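Local coordinates for protein soluble lytic murein transglycosylase (Pseudomonas aeruginosa, PDB 5OHU) that probably acts as a periplasmic lytic transglycosylase, cleaving the glycan strands of peptidoglycan in both exolytic and endolytic modes during cell-wall turnover, at residues L70-L74 / L98-W102; L74-N79 / L105-D111; T310-R315 / L337-W343. All blocks are in the same frame, centred on the assembly; numbering follows the deposited sequence.

From the N terminus, these contacts begin at helix 62-72, which leads into a turn, helix 79-88 and helix 95-108. Interaction 1 (70-74 with 98-102) closes a loop of 23 residues containing helix 79-88. Interaction 2 (74-79 with 105-111) closes one of 25 residues (80-104) and crosses interaction 1 along the chain. The two touch, share Leu74 and both use helix 95-108, so they fasten helix 62-72 and the turn after it along that helix. Interaction 3 (310-315 with 337-343) follows in series, its centre about 49 and 54 Å from theirs, across the chain's centre; it closes a loop of 21 residues (316-336) that includes helix 323-330 and joins helix 307-319 to helices 335-338 and 341-354.

Interaction 1. Residues L70-L74 / L98-W102; sequences LTHRL and LKLRW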
loop_
_atom_site.group_PDB
_atom_site.type_symbol
_atom_site.label_atom_id
_atom_site.label_comp_id
_atom_site.label_asym_id
_atom_site.label_seq_id
_atom_site.Cartn_x
_atom_site.Cartn_y
_atom_site.Cartn_z
ATOM N N LEU A 70 -0.793 34.440 -6.618
ATOM C CA LEU A 70 -1.925 34.556 -5.709
ATOM C C LEU A 70 -1.560 34.069 -4.313
ATOM O O LEU A 70 -1.956 34.675 -3.310
ATOM C CB LEU A 70 -3.118 33.772 -6.257
ATOM C CG LEU A 70 -4.415 33.916 -5.459
ATOM C CD1 LEU A 70 -4.822 35.392 -5.436
ATOM C CD2 LEU A 70 -5.519 33.047 -6.046
ATOM N N THR A 71 -0.793 32.980 -4.229
ATOM C CA THR A 71 -0.447 32.420 -2.926
ATOM C C THR A 71 0.391 33.409 -2.122
ATOM O O THR A 71 0.175 33.588 -0.914
ATOM C CB THR A 71 0.277 31.093 -3.128
ATOM O OG1 THR A 71 -0.648 30.161 -3.688
ATOM C CG2 THR A 71 0.798 30.522 -1.793
ATOM N N HIS A 72 1.303 34.113 -2.793
ATOM C CA HIS A 72 2.170 35.052 -2.094
ATOM C C HIS A 72 1.377 36.177 -1.430
ATOM O O HIS A 72 1.695 36.577 -0.308
ATOM C CB HIS A 72 3.214 35.635 -3.045
ATOM C CG HIS A 72 4.106 36.636 -2.385
ATOM N ND1 HIS A 72 4.889 36.322 -1.294
ATOM C CD2 HIS A 72 4.301 37.955 -2.624
ATOM C CE1 HIS A 72 5.548 37.399 -0.905
ATOM N NE2 HIS A 72 5.209 38.403 -1.695
ATOM N N ARG A 73 0.358 36.719 -2.104
ATOM C CA ARG A 73 -0.417 37.818 -1.540
ATOM C C ARG A 73 -1.796 37.368 -1.084
ATOM O O ARG A 73 -2.745 38.157 -1.060
ATOM C CB ARG A 73 -0.530 38.978 -2.525
ATOM C CG ARG A 73 -1.049 38.616 -3.864
ATOM C CD ARG A 73 -1.261 39.880 -4.691
ATOM N NE ARG A 73 -1.747 39.528 -6.017
ATOM C CZ ARG A 73 -3.022 39.292 -6.301
ATOM N NH1 ARG A 73 -3.948 39.395 -5.351
ATOM N NH2 ARG A 73 -3.369 38.958 -7.537
ATOM N N LEU A 74 -1.906 36.108 -0.682
ATOM C CA LEU A 74 -3.217 35.546 -0.403
ATOM C C LEU A 74 -3.893 36.246 0.775
ATOM O O LEU A 74 -5.123 36.385 0.793
ATOM C CB LEU A 74 -3.071 34.045 -0.163
ATOM C CG LEU A 74 -4.336 33.295 0.237
ATOM C CD1 LEU A 74 -5.197 33.164 -1.002
ATOM C CD2 LEU A 74 -3.960 31.928 0.746
ATOM N N LEU A 98 -3.821 25.594 -1.717
ATOM C CA LEU A 98 -4.411 26.922 -1.760
ATOM C C LEU A 98 -5.705 26.971 -0.957
ATOM O O LEU A 98 -5.972 27.961 -0.266
ATOM C CB LEU A 98 -4.649 27.347 -3.211
ATOM C CG LEU A 98 -5.438 28.649 -3.443
ATOM C CD1 LEU A 98 -4.828 29.820 -2.689
ATOM C CD2 LEU A 98 -5.570 28.972 -4.925
ATOM N N LYS A 99 -6.526 25.917 -1.024
ATOM C CA LYS A 99 -7.782 25.965 -0.277
ATOM C C LYS A 99 -7.524 25.879 1.215
ATOM O O LYS A 99 -8.181 26.568 2.006
ATOM C CB LYS A 99 -8.723 24.843 -0.709
ATOM C CG LYS A 99 -9.160 24.917 -2.174
ATOM C CD LYS A 99 -10.279 23.894 -2.468
ATOM C CE LYS A 99 -11.587 24.262 -1.739
ATOM N NZ LYS A 99 -12.778 23.434 -2.179
ATOM N N LEU A 100 -6.569 25.036 1.616
ATOM C CA LEU A 100 -6.201 24.947 3.022
ATOM C C LEU A 100 -5.815 26.313 3.574
ATOM O O LEU A 100 -6.357 26.767 4.593
ATOM C CB LEU A 100 -5.049 23.956 3.192
ATOM C CG LEU A 100 -4.436 23.888 4.582
ATOM C CD1 LEU A 100 -5.449 23.376 5.574
ATOM C CD2 LEU A 100 -3.177 23.002 4.562
ATOM N N ARG A 101 -4.902 26.994 2.887
ATOM C CA ARG A 101 -4.419 28.295 3.341
ATOM C C ARG A 101 -5.528 29.340 3.363
ATOM O O ARG A 101 -5.674 30.089 4.332
ATOM C CB ARG A 101 -3.294 28.752 2.431
ATOM C CG ARG A 101 -1.991 28.211 2.843
ATOM C CD ARG A 101 -1.077 28.129 1.680
ATOM N NE ARG A 101 0.085 27.347 2.068
ATOM C CZ ARG A 101 1.042 26.974 1.238
ATOM N NH1 ARG A 101 0.950 27.301 -0.039
ATOM N NH2 ARG A 101 2.057 26.259 1.700
ATOM N N TRP A 102 -6.317 29.407 2.297
ATOM C CA TRP A 102 -7.399 30.382 2.251
ATOM C C TRP A 102 -8.458 30.097 3.317
ATOM O O TRP A 102 -8.848 31.000 4.068
ATOM C CB TRP A 102 -8.011 30.397 0.864
ATOM C CG TRP A 102 -8.965 31.480 0.670
ATOM C CD1 TRP A 102 -8.777 32.796 0.950
ATOM C CD2 TRP A 102 -10.287 31.361 0.143
ATOM N NE1 TRP A 102 -9.910 33.507 0.643
ATOM C CE2 TRP A 102 -10.848 32.648 0.135
ATOM C CE3 TRP A 102 -11.053 30.284 -0.314
ATOM C CZ2 TRP A 102 -12.140 32.896 -0.323
ATOM C CZ3 TRP A 102 -12.323 30.529 -0.773
ATOM C CH2 TRP A 102 -12.857 31.825 -0.778
HETATM O O HOH W 1 -1.168 27.815 -1.905
#
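Leu98 opens the contact from helix 95-108. Its CB leaves sideways, but its methyls reach the last turn of helix 62-72 and the residues just after it: Leu98 CD2 lies 4.2 Å from Leu70 CD2, and Leu98 CD1 lies 3.8 Å from Leu74 CD1. Branched leucines suit this apolar seam, which Phe85 of the intervening helix 79-88 also covers, touching Leu70 and Leu98. One turn on, Arg101 points toward the other segment at the more open margin. Its aliphatic root fits there, Arg101 CB being 3.7 Å from Leu74 CD2, while Arg101 NH1 donates to water 1 (2.9 Å). That water donates to Thr71 OG1 (3.0 Å), which is also hydrogen-bonded to Tyr67 O. Trp102 completes the row, Trp102 CD1 lying 4.1 Å from Leu74 CD1, so that Leu74 sits against all three residues. Apolar side chains thus join helix 62-72 and the turn after it to helix 95-108, the layered packing of an alpha-superhelix, as in the ring-shaped helical region of the Slt70 family.

Interaction 2. Residues L74-N79 / L105-D111; sequences LKSASN and LLADRGD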
loop_
_atom_site.group_PDB
_atom_site.type_symbol
_atom_site.label_atom_id
_atom_site.label_comp_id
_atom_site.label_asym_id
_atom_site.label_seq_id
_atom_site.Cartn_x
_atom_site.Cartn_y
_atom_site.Cartn_z
ATOM N N LEU A 74 -1.906 36.108 -0.682
ATOM C CA LEU A 74 -3.217 35.546 -0.403
ATOM C C LEU A 74 -3.893 36.246 0.775
ATOM O O LEU A 74 -5.123 36.385 0.793
ATOM C CB LEU A 74 -3.071 34.045 -0.163
ATOM C CG LEU A 74 -4.336 33.295 0.237
ATOM C CD1 LEU A 74 -5.197 33.164 -1.002
ATOM C CD2 LEU A 74 -3.960 31.928 0.746
ATOM N N LYS A 75 -3.109 36.713 1.758
ATOM C CA LYS A 75 -3.695 37.404 2.906
ATOM C C LYS A 75 -4.332 38.734 2.515
ATOM O O LYS A 75 -5.156 39.263 3.267
ATOM C CB LYS A 75 -2.636 37.596 4.003
ATOM C CG LYS A 75 -3.212 38.141 5.319
ATOM C CD LYS A 75 -2.307 37.938 6.523
ATOM C CE LYS A 75 -2.732 38.867 7.664
ATOM N NZ LYS A 75 -1.707 38.944 8.740
ATOM N N SER A 76 -4.019 39.261 1.332
ATOM C CA SER A 76 -4.627 40.483 0.848
ATOM C C SER A 76 -5.647 40.267 -0.258
ATOM O O SER A 76 -6.341 41.219 -0.623
ATOM C CB SER A 76 -3.546 41.443 0.338
ATOM O OG SER A 76 -2.601 41.681 1.357
ATOM N N ALA A 77 -5.766 39.063 -0.798
ATOM C CA ALA A 77 -6.589 38.867 -1.983
ATOM C C ALA A 77 -8.075 38.883 -1.635
ATOM O O ALA A 77 -8.493 38.343 -0.609
ATOM C CB ALA A 77 -6.217 37.553 -2.672
ATOM N N SER A 78 -8.873 39.499 -2.500
ATOM C CA SER A 78 -10.312 39.511 -2.298
ATOM C C SER A 78 -10.891 38.099 -2.413
ATOM O O SER A 78 -10.327 37.220 -3.072
ATOM C CB SER A 78 -10.982 40.399 -3.332
ATOM O OG SER A 78 -10.818 39.825 -4.618
ATOM N N ASN A 79 -12.045 37.894 -1.759
ATOM C CA ASN A 79 -12.817 36.667 -1.961
ATOM C C ASN A 79 -13.103 36.450 -3.437
ATOM O O ASN A 79 -13.028 35.322 -3.938
ATOM C CB ASN A 79 -14.148 36.725 -1.212
ATOM C CG ASN A 79 -14.008 36.552 0.281
ATOM O OD1 ASN A 79 -12.908 36.595 0.840
ATOM N ND2 ASN A 79 -15.149 36.369 0.949
ATOM N N LEU A 105 -7.391 31.342 6.586
ATOM C CA LEU A 105 -7.658 32.776 6.670
ATOM C C LEU A 105 -9.140 33.063 6.913
ATOM O O LEU A 105 -9.491 33.868 7.787
ATOM C CB LEU A 105 -7.184 33.474 5.400
ATOM C CG LEU A 105 -5.662 33.533 5.208
ATOM C CD1 LEU A 105 -5.334 34.216 3.890
ATOM C CD2 LEU A 105 -4.970 34.250 6.373
ATOM N N LEU A 106 -10.031 32.427 6.142
ATOM C CA LEU A 106 -11.455 32.750 6.263
ATOM C C LEU A 106 -11.958 32.472 7.668
ATOM O O LEU A 106 -12.763 33.238 8.222
ATOM C CB LEU A 106 -12.274 31.946 5.255
ATOM C CG LEU A 106 -12.035 32.198 3.777
ATOM C CD1 LEU A 106 -12.802 31.179 2.980
ATOM C CD2 LEU A 106 -12.436 33.658 3.420
ATOM N N ALA A 107 -11.515 31.359 8.247
ATOM C CA ALA A 107 -11.919 31.011 9.602
ATOM C C ALA A 107 -11.336 31.988 10.614
ATOM O O ALA A 107 -12.034 32.421 11.535
ATOM C CB ALA A 107 -11.485 29.576 9.917
ATOM N N ASP A 108 -10.059 32.354 10.456
ATOM C CA ASP A 108 -9.449 33.305 11.381
ATOM C C ASP A 108 -10.164 34.654 11.360
ATOM O O ASP A 108 -10.150 35.370 12.362
ATOM C CB ASP A 108 -7.960 33.467 11.072
ATOM C CG ASP A 108 -7.167 32.158 11.255
ATOM O OD1 ASP A 108 -7.677 31.213 11.899
ATOM O OD2 ASP A 108 -6.021 32.074 10.760
ATOM N N ARG A 109 -10.829 35.006 10.255
ATOM C CA ARG A 109 -11.550 36.268 10.165
ATOM C C ARG A 109 -13.009 36.168 10.577
ATOM O O ARG A 109 -13.716 37.179 10.524
ATOM C CB ARG A 109 -11.552 36.816 8.733
ATOM C CG ARG A 109 -10.255 36.860 8.001
ATOM C CD ARG A 109 -10.561 37.342 6.584
ATOM N NE ARG A 109 -9.326 37.422 5.812
ATOM C CZ ARG A 109 -9.214 37.170 4.512
ATOM N NH1 ARG A 109 -10.285 36.809 3.808
ATOM N NH2 ARG A 109 -8.019 37.294 3.942
ATOM N N GLY A 110 -13.510 34.986 10.910
ATOM C CA GLY A 110 -14.943 34.873 11.083
ATOM C C GLY A 110 -15.750 34.941 9.801
ATOM O O GLY A 110 -16.976 35.093 9.868
ATOM N N ASP A 111 -15.105 34.821 8.633
ATOM C CA ASP A 111 -15.814 34.691 7.355
ATOM C C ASP A 111 -16.361 33.265 7.198
ATOM O O ASP A 111 -15.980 32.503 6.303
ATOM C CB ASP A 111 -14.902 35.078 6.198
ATOM C CG ASP A 111 -15.678 35.519 4.966
ATOM O OD1 ASP A 111 -16.894 35.234 4.923
ATOM O OD2 ASP A 111 -15.077 36.103 4.020
HETATM O O HOH W 2 -7.541 36.710 1.582
HETATM O O HOH W 3 -10.409 36.287 0.567
#
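Leu74 lies just beyond the end of helix 62-72, and its side chain meets the apolar part of helix 95-108: Leu74 CG lies 3.9 Å from CD1 of Leu105, which points toward the turn. Leu105 CD1 also packs 3.7 Å from Lys75 CA, while the amine of Lys75 leads away, as befits a long charged chain at an exposed margin. The carbonyls of the turn are the polar side of the contact. Leu74 O accepts from Ala77 N (3.2 Å). Water 2 lies within hydrogen-bonding distance of Leu74 O (2.6 Å) and Ala77 O (2.9 Å), and water 3 of Ala77 O (3.0 Å) and Asn79 OD1 (2.5 Å). Arg109, with a long, nearly extended chain, supplies donors to both waters, Arg109 NH2 to water 2 at 2.5 Å and Arg109 NH1 to water 3 at 3.3 Å. Ser78 then starts helix 79-88 as its N-cap, its OG bound to Glu81 N. Beside its water-facing OD1, Asn79 donates almost linearly from ND2 to Asp111 OD2 (3.1 Å); the other oxygen of Asp111 is held by Thr114. Asp111 gets into place because Gly110, at positive phi, ends the helix in a Schellman motif; a side chain there would press on the preceding carbonyl. The chemistry is that of a hydrated, partly buried joint with a small leucine patch: Arg109 meets the carbonyls of Leu74 and Ala77 through water, while the direct bond across the contact is that of Asn79 to Asp111.

Interaction 3. Residues T310-R315 / L337-W343; sequences TEWRTR and LAATSRW
A buried salt-bridge network centred on Glu311 joins helix 307-319 to the bend between helices 335-338 and 341-354. Residues 310-315, 337-338 and 341-343 are helical. The CA atoms of Glu311 and Leu337 come nearest, 8.5 Å apart. Thr340 (psi 151°, chi1 p) is the N-cap of the second helix: Thr340 OG1 accepts from Trp343 N at 3.2 Å and donates to Leu337 O at 2.9 Å. Glu311 (chi1 m, chi2 t) brings OE2 to two donors, Trp343 NE1 at 2.6 Å and Arg342 NH1 at 3.0 Å, the latter a salt bridge; an acid can serve indole and guanidinium together. Arg315 (m, t, t) joins through Glu311 OE1, 4.0 Å from Arg315 NH1, a long ion pair with the oxygen well out of the guanidinium plane. Arg342 (t, t, m) has Glu311 OE2 at its guanidinium edge and Arg315 NH2 over one face, 3.4 Å from Arg342 NE, two donors of like charge; Glu600 makes a salt bridge with Arg315, and Tyr375 accepts from Arg342. Trp343 (chi1 m) turns its ring edge to Glu311 OE2 and Arg315 CG, with Trp343 CZ3 3.6 Å from Thr314 CG2. Leu337 (m, t) puts CD1 4.0 Å from Thr310 CG2. The run of helices and the family indicate an alpha-superhelix, and the link to Glu600 is consistent with its meeting the C-terminal lysozyme-like domain, as in Slt70-type transglycosylases.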
loop_
_atom_site.group_PDB
_atom_site.type_symbol
_atom_site.label_atom_id
_atom_site.label_comp_id
_atom_site.label_asym_id
_atom_site.label_seq_id
_atom_site.Cartn_x
_atom_site.Cartn_y
_atom_site.Cartn_z
ATOM N N THR A 310 -10.260 -15.952 7.994
ATOM C CA THR A 310 -10.711 -17.061 7.164
ATOM C C THR A 310 -9.588 -17.564 6.277
ATOM O O THR A 310 -9.397 -18.775 6.132
ATOM C CB THR A 310 -11.892 -16.622 6.300
ATOM O OG1 THR A 310 -12.924 -16.117 7.147
ATOM C CG2 THR A 310 -12.429 -17.783 5.511
ATOM N N GLU A 311 -8.842 -16.643 5.674
ATOM C CA GLU A 311 -7.769 -17.022 4.767
ATOM C C GLU A 311 -6.624 -17.691 5.519
ATOM O O GLU A 311 -6.012 -18.633 5.010
ATOM C CB GLU A 311 -7.264 -15.788 4.005
ATOM C CG GLU A 311 -8.250 -15.203 3.001
ATOM C CD GLU A 311 -7.593 -14.264 1.981
ATOM O OE1 GLU A 311 -6.968 -13.266 2.411
ATOM O OE2 GLU A 311 -7.717 -14.506 0.752
ATOM N N TRP A 312 -6.317 -17.217 6.729
ATOM C CA TRP A 312 -5.201 -17.817 7.450
ATOM C C TRP A 312 -5.602 -19.124 8.096
ATOM O O TRP A 312 -4.771 -20.017 8.251
ATOM C CB TRP A 312 -4.615 -16.828 8.453
ATOM C CG TRP A 312 -3.540 -16.161 7.750
ATOM C CD1 TRP A 312 -3.580 -14.937 7.141
ATOM C CD2 TRP A 312 -2.260 -16.716 7.460
ATOM N NE1 TRP A 312 -2.383 -14.687 6.507
ATOM C CE2 TRP A 312 -1.560 -15.768 6.682
ATOM C CE3 TRP A 312 -1.636 -17.930 7.782
ATOM C CZ2 TRP A 312 -0.253 -15.976 6.252
ATOM C CZ3 TRP A 312 -0.332 -18.149 7.334
ATOM C CH2 TRP A 312 0.345 -17.169 6.585
ATOM N N ARG A 313 -6.874 -19.273 8.429
ATOM C CA ARG A 313 -7.395 -20.578 8.813
ATOM C C ARG A 313 -7.234 -21.580 7.675
ATOM O O ARG A 313 -6.789 -22.717 7.881
ATOM C CB ARG A 313 -8.867 -20.447 9.216
ATOM C CG ARG A 313 -9.347 -21.564 10.117
ATOM C CD ARG A 313 -10.872 -21.679 10.201
ATOM N NE ARG A 313 -11.496 -20.479 10.731
ATOM C CZ ARG A 313 -12.796 -20.369 10.990
ATOM N NH1 ARG A 313 -13.269 -19.230 11.474
ATOM N NH2 ARG A 313 -13.614 -21.392 10.782
ATOM N N THR A 314 -7.564 -21.163 6.441
ATOM C CA THR A 314 -7.415 -22.067 5.296
ATOM C C THR A 314 -5.946 -22.303 4.960
ATOM O O THR A 314 -5.544 -23.439 4.676
ATOM C CB THR A 314 -8.144 -21.534 4.055
ATOM O OG1 THR A 314 -9.452 -21.046 4.410
ATOM C CG2 THR A 314 -8.310 -22.661 3.020
ATOM N N ARG A 315 -5.129 -21.244 4.998
ATOM C CA ARG A 315 -3.700 -21.393 4.736
ATOM C C ARG A 315 -3.063 -22.366 5.719
ATOM O O ARG A 315 -2.260 -23.225 5.334
ATOM C CB ARG A 315 -3.010 -20.028 4.806
ATOM C CG ARG A 315 -3.241 -19.173 3.565
ATOM C CD ARG A 315 -2.758 -17.726 3.707
ATOM N NE ARG A 315 -2.966 -17.059 2.428
ATOM C CZ ARG A 315 -3.341 -15.798 2.265
ATOM N NH1 ARG A 315 -3.539 -15.011 3.315
ATOM N NH2 ARG A 315 -3.516 -15.325 1.040
ATOM N N LEU A 337 -14.627 -13.666 -1.063
ATOM C CA LEU A 337 -13.456 -14.541 -1.086
ATOM C C LEU A 337 -13.632 -15.660 -2.107
ATOM O O LEU A 337 -12.687 -16.004 -2.827
ATOM C CB LEU A 337 -13.192 -15.134 0.296
ATOM C CG LEU A 337 -12.577 -14.237 1.366
ATOM C CD1 LEU A 337 -12.220 -15.104 2.543
ATOM C CD2 LEU A 337 -11.330 -13.521 0.887
ATOM N N ALA A 338 -14.840 -16.220 -2.190
ATOM C CA ALA A 338 -15.115 -17.283 -3.148
ATOM C C ALA A 338 -14.887 -16.832 -4.591
ATOM O O ALA A 338 -14.552 -17.658 -5.447
ATOM C CB ALA A 338 -16.552 -17.778 -2.974
ATOM N N ALA A 339 -15.080 -15.542 -4.888
ATOM C CA ALA A 339 -14.937 -15.071 -6.263
ATOM C C ALA A 339 -13.484 -14.939 -6.705
ATOM O O ALA A 339 -13.229 -14.838 -7.903
ATOM C CB ALA A 339 -15.625 -13.715 -6.450
ATOM N N THR A 340 -12.530 -14.921 -5.787
ATOM C CA THR A 340 -11.152 -14.674 -6.188
ATOM C C THR A 340 -10.538 -15.887 -6.871
ATOM O O THR A 340 -10.877 -17.044 -6.591
ATOM C CB THR A 340 -10.307 -14.313 -4.983
ATOM O OG1 THR A 340 -10.190 -15.473 -4.149
ATOM C CG2 THR A 340 -10.978 -13.160 -4.217
ATOM N N SER A 341 -9.592 -15.609 -7.762
ATOM C CA SER A 341 -8.849 -16.689 -8.393
ATOM C C SER A 341 -8.087 -17.512 -7.365
ATOM O O SER A 341 -7.912 -18.716 -7.550
ATOM C CB SER A 341 -7.890 -16.117 -9.430
ATOM O OG SER A 341 -7.131 -15.068 -8.854
ATOM N N ARG A 342 -7.640 -16.882 -6.273
ATOM C CA ARG A 342 -6.946 -17.589 -5.203
ATOM C C ARG A 342 -7.784 -18.739 -4.645
ATOM O O ARG A 342 -7.342 -19.898 -4.616
ATOM C CB ARG A 342 -6.574 -16.608 -4.087
ATOM C CG ARG A 342 -6.014 -17.312 -2.862
ATOM C CD ARG A 342 -5.725 -16.348 -1.749
ATOM N NE ARG A 342 -4.705 -15.383 -2.146
ATOM C CZ ARG A 342 -4.846 -14.073 -1.983
ATOM N NH1 ARG A 342 -5.968 -13.601 -1.446
ATOM N NH2 ARG A 342 -3.879 -13.254 -2.360
ATOM N N TRP A 343 -8.991 -18.449 -4.184
ATOM C CA TRP A 343 -9.720 -19.521 -3.520
ATOM C C TRP A 343 -10.451 -20.422 -4.495
ATOM O O TRP A 343 -10.753 -21.569 -4.138
ATOM C CB TRP A 343 -10.664 -18.950 -2.454
ATOM C CG TRP A 343 -9.835 -18.270 -1.432
ATOM C CD1 TRP A 343 -9.789 -16.920 -1.139
ATOM C CD2 TRP A 343 -8.822 -18.885 -0.641
ATOM N NE1 TRP A 343 -8.826 -16.685 -0.192
ATOM C CE2 TRP A 343 -8.223 -17.873 0.134
ATOM C CE3 TRP A 343 -8.378 -20.205 -0.494
ATOM C CZ2 TRP A 343 -7.202 -18.140 1.040
ATOM C CZ3 TRP A 343 -7.362 -20.464 0.393
ATOM C CH2 TRP A 343 -6.782 -19.437 1.151
#